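Local coordinates for protein putative glutathionylspermidine synthase (Methylobacillus flagellatus, PDB 3N6X) that probably acts as an ATP-dependent ligase of the circularly permuted ATP-grasp family, perhaps joining glutathione to spermidine, at residues P296-V301 with G305-A310; A209-G214 with V270-R275; F253-A258 with E265-V270; G243-E248 with V259-T264; V220-P225 with A236-Q241. All blocks are in the same frame, centred on the assembly; numbering follows the deposited sequence. Where two conformers were deposited one is given.

Contact 1: residues P296-V301 with G305-A310; sequences PGLLSV and GGVTLA. With SO4 (sulfate ion), chain C.
Leu298 and Val301, one helical turn apart, meet Val307 and Leu309 in the apolar centre of this contact. Leu298 and Leu309 reach toward each other tip to tip, CD2 to CD2 at 4.1 Å, while Leu298 CD1 lies 4.1 Å from Val307 CG1, the two side chains crossing at about a right angle. Val301 holds CG1 anti to its backbone N (chi1 -179°), which lays that methyl 3.8 Å from Val307 CG1. The same methyl comes within 3.6 Å of Gly306 C, and the bare backbone of Gly306 leaves room for it. Next comes the end of the helix, a Schellman motif: Gly306 N donates to Val301 O (2.8 Å), Gly305 N bonds Tyr302 O, and Gly305 readily takes the positive phi (74°) this needs. At the outer edge Ser300, whose small polar side chain suits the surface, gives its hydroxyl OG to sulfate O4 at 2.9 Å, and Arg303 also binds this ion. Helix 298-303 thus packs on strand 308-310 as part of a beta-alpha-beta unit begun by strand 268-275, with Val259 of strand 259-261 and Ile273 lining the same core.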
# COMPACT_ATOMS: atom_id res chain seq x y z
N PRO A 296 19.09 6.53 -20.11
CA PRO A 296 20.53 6.63 -19.81
C PRO A 296 20.94 8.00 -19.26
O PRO A 296 20.61 9.03 -19.84
CB PRO A 296 21.19 6.32 -21.16
CG PRO A 296 20.17 5.50 -21.90
CD PRO A 296 18.85 6.09 -21.51
N GLY A 297 21.64 7.99 -18.12
CA GLY A 297 22.13 9.20 -17.46
C GLY A 297 21.15 9.85 -16.50
O GLY A 297 21.48 10.85 -15.87
N LEU A 298 19.93 9.29 -16.38
CA LEU A 298 18.88 9.84 -15.51
C LEU A 298 19.34 10.01 -14.06
O LEU A 298 19.09 11.07 -13.46
CB LEU A 298 17.62 8.95 -15.57
CG LEU A 298 16.43 9.40 -14.72
CD1 LEU A 298 15.96 10.79 -15.09
CD2 LEU A 298 15.28 8.40 -14.83
N LEU A 299 20.01 8.99 -13.49
CA LEU A 299 20.48 9.07 -12.11
C LEU A 299 21.41 10.26 -11.87
O LEU A 299 21.25 10.96 -10.87
CB LEU A 299 21.15 7.75 -11.68
CG LEU A 299 21.63 7.71 -10.21
CD1 LEU A 299 20.44 7.80 -9.23
CD2 LEU A 299 22.48 6.50 -9.96
N SER A 300 22.33 10.54 -12.82
CA SER A 300 23.25 11.68 -12.73
C SER A 300 22.51 13.04 -12.69
O SER A 300 22.91 13.93 -11.93
CB SER A 300 24.25 11.66 -13.90
OG SER A 300 25.02 12.85 -13.95
N VAL A 301 21.44 13.21 -13.51
CA VAL A 301 20.63 14.45 -13.53
C VAL A 301 19.94 14.65 -12.16
O VAL A 301 19.89 15.76 -11.64
CB VAL A 301 19.59 14.44 -14.71
CG1 VAL A 301 18.78 15.72 -14.74
CG2 VAL A 301 20.29 14.21 -16.04
N GLY A 305 20.60 17.65 -9.30
CA GLY A 305 19.48 18.59 -9.15
C GLY A 305 18.80 19.09 -10.41
O GLY A 305 18.08 20.10 -10.36
N GLY A 306 18.94 18.37 -11.51
CA GLY A 306 18.31 18.77 -12.77
C GLY A 306 16.92 18.22 -12.98
O GLY A 306 16.22 18.60 -13.93
N VAL A 307 16.49 17.28 -12.10
CA VAL A 307 15.17 16.65 -12.17
C VAL A 307 14.81 16.07 -10.78
O VAL A 307 15.69 15.83 -9.96
CB VAL A 307 15.12 15.54 -13.30
CG1 VAL A 307 15.81 14.23 -12.85
CG2 VAL A 307 13.69 15.27 -13.76
N THR A 308 13.51 15.85 -10.54
CA THR A 308 13.03 15.18 -9.34
C THR A 308 12.41 13.85 -9.72
O THR A 308 11.59 13.79 -10.64
CB THR A 308 11.99 16.04 -8.59
OG1 THR A 308 12.60 17.26 -8.19
CG2 THR A 308 11.42 15.32 -7.35
N LEU A 309 12.80 12.77 -9.01
CA LEU A 309 12.21 11.44 -9.16
C LEU A 309 11.32 11.18 -7.96
O LEU A 309 11.69 11.51 -6.83
CB LEU A 309 13.28 10.34 -9.28
CG LEU A 309 14.22 10.43 -10.51
CD1 LEU A 309 15.22 9.31 -10.52
CD2 LEU A 309 13.44 10.44 -11.81
N ALA A 310 10.13 10.68 -8.20
CA ALA A 310 9.17 10.40 -7.15
C ALA A 310 8.50 9.06 -7.42
O ALA A 310 7.90 8.90 -8.47
CB ALA A 310 8.12 11.51 -7.09
S SO4 C . 27.51 12.06 -11.25
O1 SO4 C . 26.15 11.59 -10.97
O2 SO4 C . 27.87 13.12 -10.29
O3 SO4 C . 28.45 10.94 -11.12
O4 SO4 C . 27.57 12.62 -12.62

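Contact 2: residues A209-G214 with V270-R275; sequences AVAQAG and VDVIYR
The CA atoms of Ala211 and Val272 come to 5.9 Å, the nearest pair of the two segments, as a loop passes a strand with no direct hydrogen bond between them. Val272 carries the packing through both of its methyls. With CG1 anti to the backbone N (chi1 -175°), its two branches spread toward different parts of the loop. CG2 rests 3.8 Å from Ala211 CA and 4.0 Å from Ala211 CB, so it touches backbone and side chain at once, and the small alanine lets the loop come this near. CG1 makes a looser contact of 4.5 Å with Val210 CG2. Valine suits this strand position because its beta-branching favours extended backbone angles and puts two methyls close to the chain. The strand belongs to the mixed sheet of an alpha/beta region within the circularly permuted ATP-grasp family, where 268-275 runs parallel to both 220-223 and 308-310; the loop follows helix 199-209, and Leu207 of that helix also packs on Val272. Just before Val272 the backbone of Asp271 leaves the extended form (psi -35°). Its carbonyl O accepts a hydrogen bond from a water at 2.8 Å, and the same water accepts from Gln212 N, also at 2.8 Å, so one molecule joins the two backbones. The carboxylate of Asp271 takes the N-H of Thr219 on OD2. Gln212 sends NE2 to Val307 O, and Val210 O bonds the hydroxyl of Thr308, which fastens the loop to strand 308-310 as well.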
# COMPACT_ATOMS: atom_id res chain seq x y z
N ALA A 209 5.20 20.40 -6.20
CA ALA A 209 5.81 20.98 -5.00
C ALA A 209 7.23 20.45 -4.75
O ALA A 209 7.99 21.07 -4.00
CB ALA A 209 4.92 20.70 -3.79
N VAL A 210 7.58 19.29 -5.36
CA VAL A 210 8.91 18.70 -5.17
C VAL A 210 9.80 18.95 -6.35
O VAL A 210 10.83 18.30 -6.47
CB VAL A 210 8.90 17.21 -4.72
CG1 VAL A 210 8.37 17.08 -3.29
CG2 VAL A 210 8.12 16.32 -5.68
N ALA A 211 9.44 19.93 -7.21
CA ALA A 211 10.31 20.34 -8.31
C ALA A 211 11.57 20.94 -7.71
O ALA A 211 11.51 21.46 -6.59
CB ALA A 211 9.60 21.37 -9.17
N GLN A 212 12.71 20.83 -8.40
CA GLN A 212 13.97 21.39 -7.89
C GLN A 212 13.91 22.94 -7.74
O GLN A 212 12.99 23.59 -8.27
CB GLN A 212 15.16 20.96 -8.77
CG GLN A 212 15.35 19.43 -8.82
CD GLN A 212 16.18 18.86 -7.69
OE1 GLN A 212 16.60 19.56 -6.75
NE2 GLN A 212 16.43 17.56 -7.74
N ALA A 213 14.83 23.52 -6.94
CA ALA A 213 14.86 24.96 -6.65
C ALA A 213 15.05 25.76 -7.92
O ALA A 213 15.92 25.44 -8.73
CB ALA A 213 15.98 25.27 -5.66
N GLY A 214 14.16 26.75 -8.13
CA GLY A 214 14.19 27.60 -9.31
C GLY A 214 13.05 27.36 -10.28
O GLY A 214 12.56 28.31 -10.90
N VAL A 270 11.63 18.11 -18.78
CA VAL A 270 10.84 17.42 -17.76
C VAL A 270 11.42 17.76 -16.40
O VAL A 270 12.63 17.60 -16.20
CB VAL A 270 10.79 15.89 -18.01
CG1 VAL A 270 10.23 15.15 -16.80
CG2 VAL A 270 9.97 15.57 -19.27
N ASP A 271 10.59 18.28 -15.48
CA ASP A 271 11.08 18.69 -14.17
C ASP A 271 10.86 17.66 -13.08
O ASP A 271 11.70 17.53 -12.17
CB ASP A 271 10.50 20.06 -13.77
CG ASP A 271 10.78 21.12 -14.83
OD1 ASP A 271 11.98 21.44 -15.06
OD2 ASP A 271 9.82 21.57 -15.48
N VAL A 272 9.73 16.92 -13.14
CA VAL A 272 9.39 15.91 -12.15
C VAL A 272 8.92 14.64 -12.85
O VAL A 272 8.06 14.71 -13.73
CB VAL A 272 8.31 16.41 -11.12
CG1 VAL A 272 8.07 15.36 -10.03
CG2 VAL A 272 8.69 17.76 -10.50
N ILE A 273 9.49 13.49 -12.46
CA ILE A 273 9.07 12.19 -13.01
C ILE A 273 8.44 11.36 -11.90
O ILE A 273 9.12 11.03 -10.90
CB ILE A 273 10.25 11.42 -13.67
CG1 ILE A 273 10.81 12.17 -14.90
CG2 ILE A 273 9.83 9.99 -14.04
CD1 ILE A 273 12.26 11.75 -15.28
N TYR A 274 7.17 11.02 -12.06
CA TYR A 274 6.50 10.11 -11.16
C TYR A 274 6.86 8.73 -11.69
O TYR A 274 6.37 8.33 -12.74
CB TYR A 274 4.97 10.37 -11.18
CG TYR A 274 4.10 9.35 -10.46
CD1 TYR A 274 4.59 8.63 -9.38
CD2 TYR A 274 2.76 9.21 -10.79
CE1 TYR A 274 3.80 7.69 -8.72
CE2 TYR A 274 1.95 8.29 -10.12
CZ TYR A 274 2.47 7.53 -9.09
OH TYR A 274 1.68 6.61 -8.44
N ARG A 275 7.87 8.09 -11.07
CA ARG A 275 8.37 6.82 -11.60
C ARG A 275 7.58 5.61 -11.13
O ARG A 275 7.38 5.42 -9.93
CB ARG A 275 9.90 6.64 -11.37
CG ARG A 275 10.35 6.64 -9.92
CD ARG A 275 11.36 5.54 -9.63
NE ARG A 275 11.69 5.48 -8.21
CZ ARG A 275 11.43 4.44 -7.42
NH1 ARG A 275 10.88 3.34 -7.92
NH2 ARG A 275 11.75 4.48 -6.13
O HOH W 1 12.80 19.81 -10.98

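Contact 3: residues F253-A258 with E265-V270; sequences FVRNNA and EGPKRV
Phe253 and Arg255 both place CG between the backbone N and the carbonyl carbon (chi1 66° and 71°), and from there both reach Pro267. The phenyl ring meets the proline with its edge: CZ is 3.7 Å from Pro267 CB, which lies near the ring plane. Arg255 crosses the pyrrolidine at about a right angle, bringing NH2, at the edge of its guanidinium, to 3.4 Å from Pro267 CG. The compact apolar proline ring suits this exposed border, offering CB to the phenyl edge and CG to the guanidinium. The NE of Arg255 in turn lies in the plane of the Phe253 ring, at the edge, and the cation also makes a cation-pi contact with Tyr260. Strands 252-254, 259-261 and 268-275 form an antiparallel meander, so these side chains touch across the middle strand. Its first hairpin turns through Asn256 and Asn257; both adopt left-handed helical angles, which asparagine tolerates well, making a tight two-residue turn. Arg255 N bonds Ala258 O at 3.0 Å, and the reverse bond is weak. Next to the turn, Arg269 stretches out (CG anti to N, chi1 -156°) and lays one guanidinium face on Ala258 CB, 3.5 Å from the plane and over its centre. The compact methyl permits this flat approach. NH2 of Arg269 donates to Gly306 O and to a water at 2.8 Å; that water donates to Asn257 O at 2.7 Å.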
# COMPACT_ATOMS: atom_id res chain seq x y z
N PHE A 253 15.15 11.67 -22.87
CA PHE A 253 16.58 11.61 -23.06
C PHE A 253 17.23 12.64 -22.19
O PHE A 253 16.59 13.62 -21.80
CB PHE A 253 17.00 11.77 -24.57
CG PHE A 253 16.69 13.12 -25.19
CD1 PHE A 253 17.62 14.15 -25.13
CD2 PHE A 253 15.48 13.35 -25.84
CE1 PHE A 253 17.32 15.41 -25.67
CE2 PHE A 253 15.19 14.60 -26.39
CZ PHE A 253 16.11 15.62 -26.31
N VAL A 254 18.51 12.44 -21.88
CA VAL A 254 19.27 13.31 -21.01
C VAL A 254 20.32 14.10 -21.81
O VAL A 254 20.98 13.54 -22.68
CB VAL A 254 19.95 12.44 -19.90
CG1 VAL A 254 21.18 13.14 -19.31
CG2 VAL A 254 18.96 12.06 -18.81
N ARG A 255 20.51 15.39 -21.45
CA ARG A 255 21.64 16.22 -21.90
C ARG A 255 21.83 17.45 -21.04
O ARG A 255 20.86 18.06 -20.61
CB ARG A 255 21.63 16.54 -23.41
CG ARG A 255 20.57 17.49 -23.84
CD ARG A 255 20.89 18.07 -25.20
NE ARG A 255 19.67 18.35 -25.94
CZ ARG A 255 18.94 19.44 -25.76
NH1 ARG A 255 19.35 20.39 -24.94
NH2 ARG A 255 17.82 19.62 -26.45
N ASN A 256 23.10 17.80 -20.79
CA ASN A 256 23.52 18.94 -19.98
C ASN A 256 22.70 19.13 -18.69
O ASN A 256 22.14 20.21 -18.42
CB ASN A 256 23.65 20.20 -20.82
CG ASN A 256 24.71 20.07 -21.89
OD1 ASN A 256 25.72 19.37 -21.72
ND2 ASN A 256 24.48 20.70 -23.01
N ASN A 257 22.68 18.06 -17.87
CA ASN A 257 22.01 18.04 -16.57
C ASN A 257 20.51 18.34 -16.64
O ASN A 257 19.97 19.05 -15.78
CB ASN A 257 22.72 18.94 -15.55
CG ASN A 257 22.45 18.54 -14.13
OD1 ASN A 257 22.24 17.37 -13.82
ND2 ASN A 257 22.42 19.52 -13.23
N ALA A 258 19.85 17.79 -17.64
CA ALA A 258 18.42 17.98 -17.81
C ALA A 258 17.84 16.80 -18.52
O ALA A 258 18.56 16.09 -19.24
CB ALA A 258 18.14 19.27 -18.59
N GLU A 265 7.34 19.43 -32.01
CA GLU A 265 7.75 20.83 -31.97
C GLU A 265 9.15 21.03 -31.38
O GLU A 265 9.69 22.14 -31.46
CB GLU A 265 6.71 21.70 -31.22
CG GLU A 265 5.33 21.76 -31.89
CD GLU A 265 5.21 22.57 -33.17
OE1 GLU A 265 6.00 23.54 -33.35
OE2 GLU A 265 4.30 22.28 -33.97
N GLY A 266 9.73 19.98 -30.80
CA GLY A 266 11.05 20.05 -30.19
C GLY A 266 11.14 19.43 -28.81
O GLY A 266 10.12 19.02 -28.24
N PRO A 267 12.35 19.35 -28.23
CA PRO A 267 12.48 18.73 -26.89
C PRO A 267 11.85 19.57 -25.79
O PRO A 267 12.17 20.76 -25.67
CB PRO A 267 13.99 18.60 -26.71
CG PRO A 267 14.57 19.69 -27.57
CD PRO A 267 13.66 19.79 -28.75
N LYS A 268 10.97 18.96 -24.96
CA LYS A 268 10.34 19.64 -23.83
C LYS A 268 10.99 19.20 -22.50
O LYS A 268 10.95 18.02 -22.16
CB LYS A 268 8.82 19.36 -23.81
CG LYS A 268 8.08 20.18 -22.75
CD LYS A 268 6.57 20.04 -22.86
CE LYS A 268 5.85 20.61 -21.66
NZ LYS A 268 6.19 22.05 -21.43
N ARG A 269 11.56 20.15 -21.72
CA ARG A 269 12.18 19.81 -20.43
C ARG A 269 11.20 19.20 -19.43
O ARG A 269 10.09 19.69 -19.26
CB ARG A 269 12.92 21.00 -19.80
CG ARG A 269 14.00 20.52 -18.85
CD ARG A 269 14.61 21.63 -18.05
NE ARG A 269 15.42 21.09 -16.95
CZ ARG A 269 16.47 21.71 -16.43
NH1 ARG A 269 16.88 22.87 -16.92
NH2 ARG A 269 17.14 21.16 -15.42
N VAL A 270 11.63 18.11 -18.78
CA VAL A 270 10.84 17.42 -17.76
C VAL A 270 11.42 17.76 -16.40
O VAL A 270 12.63 17.60 -16.20
CB VAL A 270 10.79 15.89 -18.01
CG1 VAL A 270 10.23 15.15 -16.80
CG2 VAL A 270 9.97 15.57 -19.27
O HOH W 2 19.85 21.71 -15.14

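Contact 4: residues G243-E248 with V259-T264; sequences GIELVE and VYMRTT
The closest approaches on one side of this contact are all made by a single selenium atom: Met261, incorporated as selenomethionine, touches both Glu245 and Val247 through SE. The chain is straight as far as that atom, with CG anti to the backbone N (chi1 -176°) and chi2 equally extended, and this length carries SE across a gap of 8.4 Å between the CA atoms of Val247 and Met261. Only then does it bend, at chi3. SE stands 3.7 Å from Glu245 CG and 3.9 Å from Glu245 CB, the two side chains crossing at about a right angle. The glutamate turns at chi2 (-65°), so its methylene groups cover the selenium while the carboxylate lies farther off. A glutamate suits such an exposed border, offering an aliphatic stem below a charged end. On the more buried side, Val247 CG1 approaches SE to 3.9 Å. A long, flexible and unbranched side chain such as methionine can fill the space between a valine and a glutamate stem, and Leu252 and Val270 press on it from neighbouring strands. No hydrogen bond joins the two segments. Strand 245-247 pairs in parallel with 220-223, whereas 259-261 lies antiparallel to 268-275; the two strands do not pair, being separated in the mixed sheet by 220-223 and 268-275, and the selenium bridges them on one side, consistent with a curled sheet.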
# COMPACT_ATOMS: atom_id res chain seq x y z
N GLY A 243 -3.89 14.30 -15.86
CA GLY A 243 -3.73 15.15 -17.03
C GLY A 243 -2.27 15.38 -17.38
O GLY A 243 -1.90 16.48 -17.79
N ILE A 244 -1.43 14.36 -17.16
CA ILE A 244 0.00 14.43 -17.48
C ILE A 244 0.37 13.35 -18.51
O ILE A 244 -0.36 12.36 -18.66
CB ILE A 244 0.90 14.34 -16.20
CG1 ILE A 244 0.78 12.93 -15.51
CG2 ILE A 244 0.61 15.51 -15.24
CD1 ILE A 244 1.78 12.68 -14.39
N GLU A 245 1.51 13.53 -19.21
CA GLU A 245 1.96 12.56 -20.22
C GLU A 245 2.39 11.25 -19.60
O GLU A 245 3.05 11.25 -18.55
CB GLU A 245 3.14 13.14 -21.04
CG GLU A 245 2.76 14.31 -21.93
CD GLU A 245 1.80 13.99 -23.06
OE1 GLU A 245 1.70 12.80 -23.46
OE2 GLU A 245 1.15 14.94 -23.56
N LEU A 246 2.00 10.14 -20.24
CA LEU A 246 2.42 8.80 -19.89
C LEU A 246 3.58 8.45 -20.82
O LEU A 246 3.39 8.37 -22.05
CB LEU A 246 1.25 7.82 -20.09
CG LEU A 246 1.51 6.36 -19.69
CD1 LEU A 246 1.57 6.20 -18.19
CD2 LEU A 246 0.44 5.44 -20.27
N VAL A 247 4.79 8.34 -20.27
CA VAL A 247 5.98 8.10 -21.08
C VAL A 247 6.66 6.78 -20.74
O VAL A 247 6.52 6.27 -19.63
CB VAL A 247 6.99 9.29 -21.01
CG1 VAL A 247 6.39 10.58 -21.59
CG2 VAL A 247 7.50 9.51 -19.58
N GLU A 248 7.44 6.27 -21.70
CA GLU A 248 8.33 5.12 -21.54
C GLU A 248 9.75 5.65 -21.67
O GLU A 248 9.94 6.80 -22.06
CB GLU A 248 8.03 4.05 -22.61
CG GLU A 248 6.75 3.28 -22.31
CD GLU A 248 6.26 2.34 -23.40
OE1 GLU A 248 7.09 1.82 -24.18
OE2 GLU A 248 5.03 2.08 -23.44
N VAL A 259 16.55 16.55 -18.31
CA VAL A 259 15.82 15.46 -18.96
C VAL A 259 14.80 16.12 -19.86
O VAL A 259 14.14 17.09 -19.46
CB VAL A 259 15.14 14.53 -17.90
CG1 VAL A 259 14.31 13.43 -18.58
CG2 VAL A 259 16.17 13.92 -16.97
N TYR A 260 14.69 15.61 -21.10
CA TYR A 260 13.77 16.17 -22.08
C TYR A 260 12.80 15.14 -22.56
O TYR A 260 13.15 13.97 -22.66
CB TYR A 260 14.55 16.74 -23.29
CG TYR A 260 15.41 17.93 -22.92
CD1 TYR A 260 14.90 19.22 -22.95
CD2 TYR A 260 16.73 17.76 -22.52
CE1 TYR A 260 15.66 20.31 -22.53
CE2 TYR A 260 17.52 18.84 -22.14
CZ TYR A 260 16.97 20.12 -22.13
OH TYR A 260 17.74 21.19 -21.77
N MSE A 261 11.59 15.56 -22.91
CA MSE A 261 10.61 14.70 -23.52
C MSE A 261 10.57 15.04 -25.02
O MSE A 261 10.60 16.22 -25.38
CB MSE A 261 9.24 14.91 -22.88
CG MSE A 261 8.16 13.96 -23.42
SE MSE A 261 6.40 14.34 -22.71
CE MSE A 261 6.57 16.22 -22.40
N ARG A 262 10.55 14.01 -25.88
CA ARG A 262 10.50 14.21 -27.34
C ARG A 262 9.11 14.66 -27.78
O ARG A 262 8.11 14.00 -27.46
CB ARG A 262 10.85 12.90 -28.08
CG ARG A 262 12.14 12.22 -27.64
CD ARG A 262 12.38 10.96 -28.45
NE ARG A 262 13.34 10.06 -27.81
CZ ARG A 262 14.66 10.17 -27.93
NH1 ARG A 262 15.18 11.14 -28.67
NH2 ARG A 262 15.46 9.32 -27.31
N THR A 263 9.03 15.79 -28.49
CA THR A 263 7.78 16.28 -29.09
C THR A 263 8.08 16.72 -30.55
O THR A 263 9.21 17.10 -30.85
CB THR A 263 7.13 17.43 -28.26
OG1 THR A 263 7.73 18.69 -28.61
CG2 THR A 263 7.19 17.20 -26.74
N THR A 264 7.07 16.69 -31.43
CA THR A 264 7.26 17.10 -32.83
C THR A 264 7.76 18.56 -32.94
O THR A 264 8.59 18.85 -33.81
CB THR A 264 5.99 16.80 -33.66
OG1 THR A 264 5.77 15.38 -33.65
CG2 THR A 264 6.11 17.28 -35.12

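Contact 5: residues V220-P225 with A236-Q241; sequences VVLLTP and AFIAQQ
The first strand and the helix of a beta-alpha-beta unit meet here, with Leu222 of strand 220-223 set against Ala239 of helix 232-242. Leu222 keeps CG anti to its backbone N (chi1 -162°), and this sends CD1 to 3.9 Å from Ala239 CB; its own CB lies 4.2 Å from the same methyl. Alanine is well placed on the inner side of the helix, since its short side chain lets the helix come near, 6.4 Å between the CA atoms of Leu222 and Ala239, and the longer leucine fills the interface. Ile238 adds CG2, 3.5 Å from Leu222 CD1, with the two side chains at about a right angle; this residue has two conformers, so that close approach is less certain. The unit is completed by strand 245-247, which returns parallel to 220-223, and the helix covers the sheet face to which Leu222 points, while the neighbouring Val221 turns to the other face and packs on Val270 and Ile273. Tyr274 of strand 268-275 flanks Leu222. Thr224 OG1 is hydrogen-bonded to His235 ND1.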
# COMPACT_ATOMS: atom_id res chain seq x y z
N VAL A 220 5.41 17.72 -15.36
CA VAL A 220 5.35 16.43 -14.68
C VAL A 220 4.94 15.34 -15.67
O VAL A 220 4.00 15.53 -16.43
CB VAL A 220 4.39 16.46 -13.45
CG1 VAL A 220 4.45 15.15 -12.66
CG2 VAL A 220 4.68 17.66 -12.55
N VAL A 221 5.66 14.21 -15.67
CA VAL A 221 5.33 13.06 -16.52
C VAL A 221 5.26 11.80 -15.64
O VAL A 221 5.79 11.79 -14.53
CB VAL A 221 6.31 12.87 -17.72
CG1 VAL A 221 6.38 14.12 -18.60
CG2 VAL A 221 7.71 12.46 -17.24
N LEU A 222 4.60 10.75 -16.13
CA LEU A 222 4.58 9.46 -15.45
C LEU A 222 5.39 8.45 -16.29
O LEU A 222 5.00 8.12 -17.41
CB LEU A 222 3.13 8.95 -15.26
CG LEU A 222 2.92 7.83 -14.19
CD1 LEU A 222 1.46 7.73 -13.80
CD2 LEU A 222 3.42 6.46 -14.68
N LEU A 223 6.56 8.01 -15.75
CA LEU A 223 7.40 7.03 -16.44
C LEU A 223 6.92 5.58 -16.16
O LEU A 223 6.94 5.14 -15.01
CB LEU A 223 8.88 7.23 -16.08
CG LEU A 223 9.89 6.18 -16.56
CD1 LEU A 223 10.03 6.20 -18.10
CD2 LEU A 223 11.24 6.40 -15.90
N THR A 224 6.42 4.91 -17.20
CA THR A 224 5.89 3.54 -17.10
C THR A 224 6.80 2.52 -17.80
O THR A 224 7.41 2.83 -18.83
CB THR A 224 4.44 3.49 -17.69
OG1 THR A 224 3.91 2.18 -17.50
CG2 THR A 224 4.39 3.83 -19.19
N PRO A 225 6.87 1.25 -17.30
CA PRO A 225 7.62 0.22 -18.04
C PRO A 225 6.91 -0.15 -19.35
O PRO A 225 7.57 -0.54 -20.31
CB PRO A 225 7.67 -0.96 -17.07
CG PRO A 225 6.55 -0.76 -16.14
CD PRO A 225 6.24 0.70 -16.08
N ALA A 236 -1.68 4.27 -16.76
CA ALA A 236 -2.41 5.00 -17.79
C ALA A 236 -3.60 5.75 -17.18
O ALA A 236 -3.79 6.95 -17.46
CB ALA A 236 -2.88 4.03 -18.89
N PHE A 237 -4.34 5.07 -16.26
CA PHE A 237 -5.50 5.64 -15.56
C PHE A 237 -5.12 6.85 -14.69
O PHE A 237 -5.73 7.92 -14.85
CB PHE A 237 -6.23 4.55 -14.74
CG PHE A 237 -7.29 5.06 -13.78
CD1 PHE A 237 -8.53 5.48 -14.25
CD2 PHE A 237 -7.04 5.12 -12.41
CE1 PHE A 237 -9.51 5.96 -13.36
CE2 PHE A 237 -8.02 5.60 -11.52
CZ PHE A 237 -9.25 6.01 -12.00
N ILE A 238 -4.11 6.70 -13.78
CA ILE A 238 -3.71 7.80 -12.92
C ILE A 238 -3.15 9.00 -13.71
O ILE A 238 -3.53 10.13 -13.44
CB ILE A 238 -2.86 7.34 -11.68
CG1 ILE A 238 -2.92 8.35 -10.52
CG2 ILE A 238 -1.43 6.98 -12.04
CD1 ILE A 238 -4.16 8.24 -9.67
N ALA A 239 -2.33 8.74 -14.75
CA ALA A 239 -1.78 9.80 -15.62
C ALA A 239 -2.92 10.55 -16.35
O ALA A 239 -2.90 11.79 -16.43
CB ALA A 239 -0.81 9.20 -16.63
N GLN A 240 -3.93 9.81 -16.83
CA GLN A 240 -5.09 10.42 -17.49
C GLN A 240 -5.89 11.24 -16.46
O GLN A 240 -6.18 12.40 -16.72
CB GLN A 240 -5.97 9.34 -18.16
CG GLN A 240 -7.07 9.89 -19.06
CD GLN A 240 -8.36 10.15 -18.30
OE1 GLN A 240 -8.74 9.39 -17.38
NE2 GLN A 240 -9.05 11.23 -18.65
N GLN A 241 -6.14 10.67 -15.26
CA GLN A 241 -6.83 11.38 -14.16
C GLN A 241 -6.08 12.66 -13.75
O GLN A 241 -6.69 13.66 -13.37
CB GLN A 241 -7.02 10.46 -12.95
CG GLN A 241 -8.14 9.43 -13.10
CD GLN A 241 -9.47 10.08 -13.38
OE1 GLN A 241 -9.95 10.96 -12.64
NE2 GLN A 241 -10.08 9.69 -14.48

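From the N terminus, contact 2 opens first, in the loop after helix 199-209, and closes last of the four that involve residues 209-275; its long loop encloses contacts 5, 4 and 3. Contact 5 closes the short loop from strand 220-223 to helix 232-242. Contacts 4 and 3 follow and cross, their segments alternating along the chain through strands 245-247, 252-254, 259-261 and 268-275. Contacts 2 and 3 share Val270. Contact 1 comes afterwards, a local closure from helix 298-303 to strand 308-310. All reach one mixed sheet: contact 5 puts a helix on it, contacts 3 and 4 join non-adjacent strands, contact 1 packs a helix against strand 308-310 and contact 2 a loop against strand 268-275.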